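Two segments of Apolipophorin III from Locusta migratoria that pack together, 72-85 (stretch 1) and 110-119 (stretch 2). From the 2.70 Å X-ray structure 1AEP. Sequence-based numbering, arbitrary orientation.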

# COMPACT_ATOMS: atom_id res chain seq x y z
N GLU A 72 20.80 -1.21 -0.39
CA GLU A 72 20.43 -2.14 -1.41
C GLU A 72 19.00 -2.61 -1.17
O GLU A 72 18.07 -2.44 -1.99
N GLN A 73 18.82 -3.18 -0.00
CA GLN A 73 17.57 -3.72 0.42
C GLN A 73 16.45 -2.71 0.49
O GLN A 73 15.30 -3.08 0.33
N LEU A 74 16.80 -1.45 0.78
CA LEU A 74 15.83 -0.38 0.88
C LEU A 74 15.27 -0.06 -0.49
O LEU A 74 14.06 0.02 -0.72
N ASN A 75 16.20 0.08 -1.43
CA ASN A 75 15.90 0.34 -2.81
C ASN A 75 15.05 -0.79 -3.36
O ASN A 75 14.07 -0.59 -4.05
N ALA A 76 15.44 -2.01 -3.00
CA ALA A 76 14.69 -3.19 -3.41
C ALA A 76 13.24 -3.11 -2.98
O ALA A 76 12.33 -3.28 -3.78
N PHE A 77 13.03 -2.89 -1.69
CA PHE A 77 11.71 -2.82 -1.14
C PHE A 77 10.85 -1.87 -1.92
O PHE A 77 9.73 -2.17 -2.30
N ALA A 78 11.40 -0.70 -2.13
CA ALA A 78 10.67 0.27 -2.88
C ALA A 78 10.25 -0.28 -4.24
O ALA A 78 9.09 -0.22 -4.61
N ARG A 79 11.22 -0.80 -5.00
CA ARG A 79 10.95 -1.33 -6.32
C ARG A 79 9.80 -2.31 -6.29
O ARG A 79 8.88 -2.25 -7.08
N ASN A 80 9.86 -3.19 -5.31
CA ASN A 80 8.83 -4.19 -5.13
C ASN A 80 7.46 -3.61 -4.84
O ASN A 80 6.48 -4.06 -5.43
N LEU A 81 7.39 -2.62 -3.92
CA LEU A 81 6.12 -2.00 -3.61
C LEU A 81 5.50 -1.53 -4.89
O LEU A 81 4.33 -1.73 -5.14
N ASN A 82 6.34 -0.94 -5.74
CA ASN A 82 5.92 -0.44 -7.03
C ASN A 82 5.40 -1.53 -7.95
O ASN A 82 4.50 -1.32 -8.76
N ASN A 83 5.99 -2.70 -7.86
CA ASN A 83 5.57 -3.77 -8.72
C ASN A 83 4.23 -4.37 -8.35
O ASN A 83 3.49 -4.88 -9.19
N SER A 84 3.90 -4.31 -7.08
CA SER A 84 2.63 -4.88 -6.71
C SER A 84 1.45 -3.97 -6.98
O SER A 84 0.32 -4.39 -6.83
N ILE A 85 1.71 -2.72 -7.41
CA ILE A 85 0.60 -1.80 -7.70
C ILE A 85 0.41 -1.37 -9.17
O ILE A 85 -0.72 -1.20 -9.61
N HIS A 110 1.86 -7.23 2.97
CA HIS A 110 2.82 -8.30 3.18
C HIS A 110 4.24 -7.82 3.06
O HIS A 110 5.09 -8.21 3.84
N GLN A 111 4.46 -6.96 2.08
CA GLN A 111 5.75 -6.37 1.83
C GLN A 111 6.19 -5.45 2.97
O GLN A 111 7.38 -5.31 3.26
N TRP A 112 5.20 -4.83 3.63
CA TRP A 112 5.45 -3.97 4.76
C TRP A 112 5.83 -4.82 5.95
O TRP A 112 6.75 -4.47 6.69
N GLN A 113 5.15 -5.94 6.12
CA GLN A 113 5.47 -6.83 7.21
C GLN A 113 6.88 -7.36 7.06
O GLN A 113 7.66 -7.34 8.00
N ASP A 114 7.23 -7.83 5.85
CA ASP A 114 8.57 -8.34 5.54
C ASP A 114 9.66 -7.39 6.00
O ASP A 114 10.52 -7.73 6.80
N ILE A 115 9.67 -6.18 5.42
CA ILE A 115 10.64 -5.17 5.79
C ILE A 115 10.64 -4.84 7.27
O ILE A 115 11.67 -4.52 7.84
N ALA A 116 9.48 -4.88 7.93
CA ALA A 116 9.41 -4.55 9.35
C ALA A 116 10.19 -5.57 10.17
O ALA A 116 11.00 -5.23 11.03
N THR A 117 9.90 -6.83 9.89
CA THR A 117 10.53 -7.98 10.49
C THR A 117 12.05 -7.93 10.27
O THR A 117 12.85 -8.17 11.16
N LYS A 118 12.46 -7.59 9.05
CA LYS A 118 13.87 -7.50 8.78
C LYS A 118 14.59 -6.57 9.74
O LYS A 118 15.59 -6.91 10.36
N THR A 119 14.08 -5.35 9.79
CA THR A 119 14.65 -4.31 10.63
C THR A 119 14.72 -4.79 12.08
O THR A 119 15.62 -4.41 12.82

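The first stretch is helical over most of its length and the second throughout, and their axes run nearly antiparallel, at 169° between N-to-C directions, with a closest approach of 10.6 Å. The backbone register is set by two pairs: Phe 77 CA lies 7.4 Å from Ile 115 CA, and Leu 81 CA lies 7.0 Å from Gln 111 CA. One turn forward on the first helix therefore matches one turn back on the second, as expected of antiparallel helices. The contact is modest, burying 448 Å² summed over both sides, and Phe 77 and Gln 111 supply the largest shares, 104 and 100 Å².

The aromatic contact is centred on Phe 77, whose CA-to-CB bond points toward the second helix and whose chi1 is t (170°), with chi2 at 61°. Its ring meets Trp 112 edge-to-face: the planes stand at 84°, the Phe 77 ring centroid is 4.8 Å from that of the Trp 112 six-membered ring, and Phe 77 CZ comes within 3.5 Å of Trp 112 CE2. The edge belongs to Phe 77 and the face to Trp 112. The indole leaves its backbone sideways, but with chi1 at -96°, between wells, and chi2 at 108°, its end comes nearer to the first helix.

Aliphatic packing uses the flat side of the same phenyl ring. Ile 115 CB sits 4.2 Å from the Phe 77 ring centroid and only 12° off the ring normal, a CH-pi contact over one face. The isoleucine also reaches back along the phenylalanine side chain, placing Ile 115 CD1 3.4 Å from Phe 77 CB; its chi1 (-144°) and chi2 (92°) both lie between wells. Leu 81 starts sideways with chi1 off-well at -94° and chi2 t, and its end turns nearer, so that Leu 81 CD1 approaches Trp 112 NE1 at 4.3 Å.

The polar contact is built on Gln 111, which points toward the first stretch with chi1 (-102°) and chi2 (147°) between wells. Its amide donates the one hydrogen bond across the interface, Gln 111 NE2 to Ser 84 OG, at 3.3 Å with an N-H...acceptor angle of 144°. Ser 84, with chi1 p (52°), points toward the second helix, and its OG in turn makes a weak hydrogen bond to Leu 81 O at 3.3 Å. The same amide packs against Leu 81, with Gln 111 NE2 3.3 Å from Leu 81 CA. Asn 80 also points toward the second helix, with chi1 m (-85°), yet its own amide is used within its helix: Asn 80 ND2 donates to Ala 76 O at 2.9 Å and 170°.

Farther along, Gln 73 (chi1 m, chi2 t) and Lys 118 both point toward the opposite helix. Gln 73 OE1 approaches the lysine's aliphatic stem, 3.5 Å from Lys 118 CE, while Gln 73 NE2 is hydrogen-bonded elsewhere in the structure.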

# COMPACT_ATOMS: atom_id res chain seq x y z
CB GLU A 72 21.38 -3.41 -1.29
CG GLU A 72 22.48 -3.67 -2.37
CD GLU A 72 23.87 -4.08 -1.87
OE1 GLU A 72 23.85 -5.25 -1.25
OE2 GLU A 72 24.87 -3.38 -1.99
CB GLN A 73 17.82 -4.28 1.79
CG GLN A 73 18.62 -5.60 1.66
CD GLN A 73 18.50 -6.48 2.88
OE1 GLN A 73 17.69 -7.45 2.88
NE2 GLN A 73 19.32 -6.17 3.90
CB LEU A 74 16.42 0.86 1.55
CG LEU A 74 15.37 1.95 1.65
CD1 LEU A 74 14.15 1.33 2.27
CD2 LEU A 74 15.88 3.06 2.52
CB ASN A 75 17.22 0.48 -3.58
CG ASN A 75 17.11 1.31 -4.82
OD1 ASN A 75 16.66 0.82 -5.86
ND2 ASN A 75 17.52 2.60 -4.71
CB ALA A 76 15.29 -4.41 -2.74
CB PHE A 77 11.80 -2.41 0.29
CG PHE A 77 10.48 -2.07 0.93
CD1 PHE A 77 9.46 -3.00 1.04
CD2 PHE A 77 10.29 -0.84 1.54
CE1 PHE A 77 8.27 -2.68 1.70
CE2 PHE A 77 9.10 -0.50 2.17
CZ PHE A 77 8.07 -1.41 2.24
CB ALA A 78 11.55 1.45 -3.09
CB ARG A 79 12.15 -2.01 -6.97
CG ARG A 79 13.04 -1.03 -7.73
CD ARG A 79 14.20 -1.69 -8.49
NE ARG A 79 15.35 -0.80 -8.71
CZ ARG A 79 15.36 0.34 -9.43
NH1 ARG A 79 14.27 0.79 -10.06
NH2 ARG A 79 16.50 1.04 -9.52
CB ASN A 80 9.23 -5.12 -4.01
CG ASN A 80 10.07 -6.15 -4.63
OD1 ASN A 80 9.58 -7.16 -5.12
ND2 ASN A 80 11.40 -5.85 -4.72
CB LEU A 81 6.35 -0.73 -2.83
CG LEU A 81 6.27 -0.95 -1.37
CD1 LEU A 81 6.47 0.42 -0.75
CD2 LEU A 81 4.90 -1.46 -1.08
CB ASN A 82 7.07 0.20 -7.74
CG ASN A 82 6.49 0.94 -8.89
OD1 ASN A 82 5.56 1.74 -8.70
ND2 ASN A 82 7.01 0.63 -10.06
CB ASN A 83 6.66 -4.81 -8.99
CG ASN A 83 7.85 -4.14 -9.67
OD1 ASN A 83 8.86 -4.78 -9.98
ND2 ASN A 83 7.73 -2.82 -9.91
CB SER A 84 2.60 -5.58 -5.37
OG SER A 84 3.11 -4.75 -4.37
CB ILE A 85 0.43 -0.63 -6.74
CG1 ILE A 85 1.76 0.05 -6.38
CG2 ILE A 85 -0.32 -1.05 -5.50
CD1 ILE A 85 2.11 1.21 -7.31
CB HIS A 110 2.57 -9.52 2.34
CG HIS A 110 1.31 -10.15 2.79
ND1 HIS A 110 0.57 -10.93 1.91
CD2 HIS A 110 0.68 -10.11 3.99
CE1 HIS A 110 -0.49 -11.33 2.60
NE2 HIS A 110 -0.46 -10.87 3.84
CB GLN A 111 5.66 -5.64 0.52
CG GLN A 111 6.31 -6.45 -0.58
CD GLN A 111 5.62 -6.24 -1.91
OE1 GLN A 111 5.03 -7.14 -2.50
NE2 GLN A 111 5.68 -4.98 -2.36
CB TRP A 112 4.27 -3.08 5.08
CG TRP A 112 4.53 -1.77 4.42
CD1 TRP A 112 3.90 -1.29 3.33
CD2 TRP A 112 5.55 -0.82 4.78
NE1 TRP A 112 4.45 -0.10 2.97
CE2 TRP A 112 5.44 0.24 3.85
CE3 TRP A 112 6.50 -0.72 5.81
CZ2 TRP A 112 6.28 1.38 3.89
CZ3 TRP A 112 7.35 0.37 5.83
CH2 TRP A 112 7.25 1.42 4.89
CB GLN A 113 4.47 -7.97 7.28
CG GLN A 113 3.04 -7.44 7.48
CD GLN A 113 2.02 -8.52 7.83
OE1 GLN A 113 1.22 -8.35 8.78
NE2 GLN A 113 2.04 -9.62 7.06
CB ASP A 114 8.76 -8.35 4.04
CG ASP A 114 8.79 -9.72 3.48
OD1 ASP A 114 8.07 -10.60 3.88
OD2 ASP A 114 9.70 -9.85 2.52
CB ILE A 115 10.40 -3.91 5.02
CG1 ILE A 115 11.76 -3.33 4.72
CG2 ILE A 115 9.59 -2.97 5.87
CD1 ILE A 115 12.25 -3.81 3.37
CB ALA A 116 7.97 -4.56 9.82
CB THR A 117 9.88 -9.18 9.77
OG1 THR A 117 8.59 -9.49 10.30
CG2 THR A 117 10.79 -10.37 9.62
CB LYS A 118 14.09 -6.87 7.41
CG LYS A 118 14.93 -7.65 6.42
CD LYS A 118 14.10 -8.33 5.34
CE LYS A 118 14.41 -7.97 3.88
NZ LYS A 118 13.22 -8.01 2.99
CB THR A 119 13.82 -3.00 10.54
OG1 THR A 119 12.61 -3.09 11.27
CG2 THR A 119 13.50 -2.70 9.09